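Long-range contact in ribokinase (Staphylococcus aureus, PDB 3RY7), which phosphorylates D-ribose at O-5 with ATP and magnesium, giving D-ribose 5-phosphate for nucleotide and amino acid synthesis or the pentose phosphate pathway: residues G159-L164 against L179-V184. Residues are numbered along the deposited sequence; the frame is centred on the assembly and turned at random.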
ATOM      1  N   GLY A 159      15.443  17.675  33.822  1.00 29.65           N
ATOM      2  CA  GLY A 159      16.262  16.537  33.409  1.00 31.69           C
ATOM      3  C   GLY A 159      15.715  15.702  32.247  1.00 33.88           C
ATOM      4  O   GLY A 159      16.153  14.576  32.009  1.00 32.48           O
ATOM      5  N   VAL A 160      14.757  16.254  31.511  1.00 29.81           N
ATOM      6  CA  VAL A 160      14.165  15.548  30.372  1.00 27.35           C
ATOM      7  C   VAL A 160      14.948  15.861  29.087  1.00 27.77           C
ATOM      8  O   VAL A 160      15.214  17.029  28.783  1.00 23.01           O
ATOM      9  CB  VAL A 160      12.675  15.903  30.211  1.00 29.91           C
ATOM     10  CG1 VAL A 160      12.079  15.241  28.960  1.00 27.20           C
ATOM     11  CG2 VAL A 160      11.904  15.499  31.472  1.00 28.35           C
ATOM     12  N   THR A 161      15.343  14.816  28.354  1.00 26.66           N
ATOM     13  CA  THR A 161      16.138  14.967  27.124  1.00 25.15           C
ATOM     14  C   THR A 161      15.367  15.647  25.985  1.00 23.73           C
ATOM     15  O   THR A 161      14.269  15.224  25.630  1.00 20.44           O
ATOM     16  CB  THR A 161      16.636  13.593  26.632  1.00 26.88           C
ATOM     17  OG1 THR A 161      17.356  12.964  27.691  1.00 26.84           O
ATOM     18  CG2 THR A 161      17.547  13.748  25.412  1.00 20.74           C
ATOM     19  N   THR A 162      15.933  16.707  25.419  1.00 21.37           N
ATOM     20  CA  THR A 162      15.271  17.391  24.319  1.00 19.77           C
ATOM     21  C   THR A 162      15.809  16.984  22.949  1.00 23.32           C
ATOM     22  O   THR A 162      17.018  16.872  22.753  1.00 21.01           O
ATOM     23  CB  THR A 162      15.371  18.904  24.444  1.00 24.50           C
ATOM     24  OG1 THR A 162      16.750  19.295  24.424  1.00 24.17           O
ATOM     25  CG2 THR A 162      14.711  19.378  25.731  1.00 21.17           C
ATOM     26  N   VAL A 163      14.908  16.771  21.996  1.00 26.26           N
ATOM     27  CA  VAL A 163      15.325  16.450  20.643  1.00 20.46           C
ATOM     28  C   VAL A 163      14.593  17.269  19.586  1.00 20.50           C
ATOM     29  O   VAL A 163      13.362  17.283  19.512  1.00 25.78           O
ATOM     30  CB  VAL A 163      15.335  14.904  20.367  1.00 29.81           C
ATOM     31  CG1 VAL A 163      14.706  14.118  21.510  1.00 24.12           C
ATOM     32  CG2 VAL A 163      14.719  14.581  19.036  1.00 24.49           C
ATOM     33  N   LEU A 164      15.367  17.998  18.792  1.00 22.01           N
ATOM     34  CA  LEU A 164      14.807  18.859  17.766  1.00 19.14           C
ATOM     35  C   LEU A 164      15.130  18.326  16.375  1.00 26.73           C
ATOM     36  O   LEU A 164      16.297  18.135  16.020  1.00 24.67           O
ATOM     37  CB  LEU A 164      15.326  20.290  17.880  1.00 19.32           C
ATOM     38  CG  LEU A 164      14.855  21.225  16.752  1.00 27.07           C
ATOM     39  CD1 LEU A 164      13.371  21.467  16.849  1.00 19.90           C
ATOM     40  CD2 LEU A 164      15.606  22.548  16.751  1.00 28.17           C
ATOM     41  N   LEU A 179      19.107  24.911  24.187  1.00 24.12           N
ATOM     42  CA  LEU A 179      18.209  24.043  24.937  1.00 22.35           C
ATOM     43  C   LEU A 179      18.139  22.635  24.346  1.00 22.89           C
ATOM     44  O   LEU A 179      17.476  21.756  24.901  1.00 23.27           O
ATOM     45  CB  LEU A 179      16.797  24.650  24.970  1.00 28.91           C
ATOM     46  CG  LEU A 179      16.652  26.048  25.584  1.00 32.34           C
ATOM     47  CD1 LEU A 179      15.171  26.523  25.580  1.00 25.90           C
ATOM     48  CD2 LEU A 179      17.222  26.041  26.996  1.00 24.87           C
ATOM     49  N   ILE A 180      18.807  22.429  23.215  1.00 23.13           N
ATOM     50  CA  ILE A 180      18.703  21.173  22.463  1.00 18.84           C
ATOM     51  C   ILE A 180      19.763  20.167  22.872  1.00 21.87           C
ATOM     52  O   ILE A 180      20.954  20.464  22.807  1.00 27.50           O
ATOM     53  CB  ILE A 180      18.873  21.434  20.964  1.00 21.16           C
ATOM     54  CG1 ILE A 180      17.814  22.421  20.471  1.00 19.97           C
ATOM     55  CG2 ILE A 180      18.835  20.108  20.170  1.00 24.23           C
ATOM     56  CD1 ILE A 180      18.146  23.034  19.139  1.00 22.46           C
ATOM     57  N   ASP A 181      19.334  18.979  23.286  1.00 19.75           N
ATOM     58  CA  ASP A 181      20.253  17.897  23.629  1.00 19.34           C
ATOM     59  C   ASP A 181      20.656  17.052  22.397  1.00 28.67           C
ATOM     60  O   ASP A 181      21.827  16.678  22.230  1.00 23.40           O
ATOM     61  CB  ASP A 181      19.625  17.032  24.717  1.00 21.81           C
ATOM     62  CG  ASP A 181      19.438  17.804  26.029  1.00 29.08           C
ATOM     63  OD1 ASP A 181      20.154  18.815  26.234  1.00 26.60           O
ATOM     64  OD2 ASP A 181      18.583  17.412  26.848  1.00 29.47           O
ATOM     65  N   ILE A 182      19.683  16.793  21.527  1.00 19.03           N
ATOM     66  CA  ILE A 182      19.879  15.980  20.330  1.00 18.81           C
ATOM     67  C   ILE A 182      19.297  16.709  19.142  1.00 22.98           C
ATOM     68  O   ILE A 182      18.101  17.016  19.132  1.00 23.68           O
ATOM     69  CB  ILE A 182      19.131  14.636  20.438  1.00 22.05           C
ATOM     70  CG1 ILE A 182      19.434  13.930  21.755  1.00 20.02           C
ATOM     71  CG2 ILE A 182      19.446  13.729  19.242  1.00 19.78           C
ATOM     72  CD1 ILE A 182      18.848  12.499  21.805  1.00 23.95           C
ATOM     73  N   ILE A 183      20.125  17.008  18.150  1.00 20.63           N
ATOM     74  CA  ILE A 183      19.624  17.634  16.945  1.00 17.14           C
ATOM     75  C   ILE A 183      19.716  16.661  15.756  1.00 25.16           C
ATOM     76  O   ILE A 183      20.699  15.935  15.616  1.00 21.96           O
ATOM     77  CB  ILE A 183      20.328  18.971  16.680  1.00 19.65           C
ATOM     78  CG1 ILE A 183      19.526  19.802  15.695  1.00 20.88           C
ATOM     79  CG2 ILE A 183      21.777  18.762  16.216  1.00 19.51           C
ATOM     80  CD1 ILE A 183      19.992  21.244  15.584  1.00 24.82           C
ATOM     81  N   VAL A 184      18.684  16.639  14.915  1.00 22.26           N
ATOM     82  CA  VAL A 184      18.584  15.662  13.820  1.00 22.41           C
ATOM     83  C   VAL A 184      18.200  16.321  12.496  1.00 24.29           C
ATOM     84  O   VAL A 184      17.107  16.095  11.988  1.00 29.72           O
ATOM     85  CB  VAL A 184      17.503  14.605  14.139  1.00 22.88           C
ATOM     86  CG1 VAL A 184      17.440  13.540  13.071  1.00 26.32           C
ATOM     87  CG2 VAL A 184      17.748  13.987  15.503  1.00 21.57           C
TER
HETATM   88  O   HOH W   1      17.772  18.346  29.089  1.00 34.06           O
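Thr162 and Asp181 grip each other at the point where the two chains start to run side by side. The threonine hydroxyl stands between its own backbone N and carbonyl carbon (chi1 61°), which aims it at the loop from Leu179 to Asp181: OG1 donates to Leu179 O at 2.6 Å, in the carbonyl plane on a lone pair, and accepts from Asp181 N at 2.8 Å. Asp181 answers with its carboxylate, whose OD2 takes Thr162 N at 3.1 Å; the N-H points almost straight at the oxygen (166°) but arrives from above the carboxylate plane. A weak bond from Asp181 N to Thr162 O completes this knot. Regular pairing begins with Ile182 N to Thr162 O and continues with Leu164 N to Ile182 O at 2.9 Å and Val184 N to Leu164 O at 3.0 Å, the alternation expected of parallel strands. Strands 161-165 and 182-183, joined through helix 174-177, form a beta-alpha-beta unit in the central sheet of this PfkB-family kinase, with strand 136-140 bonded to the other edge of 161-165. Packing is close on both faces. On one, Val163 CB lies 3.8 Å from Ile182 CB; on the other, Leu164 CD2 meets Ile180 CD1 at 3.5 Å where the two side chains cross at a slant, and the isoleucine methyl also leans on the leucine CB. The looser end lies near Val160, where a water donates to both Val160 O and Asp181 OD2. Separately, at the start of 179-184, the partly exposed Leu179 leads the end of its side chain away from 159-164.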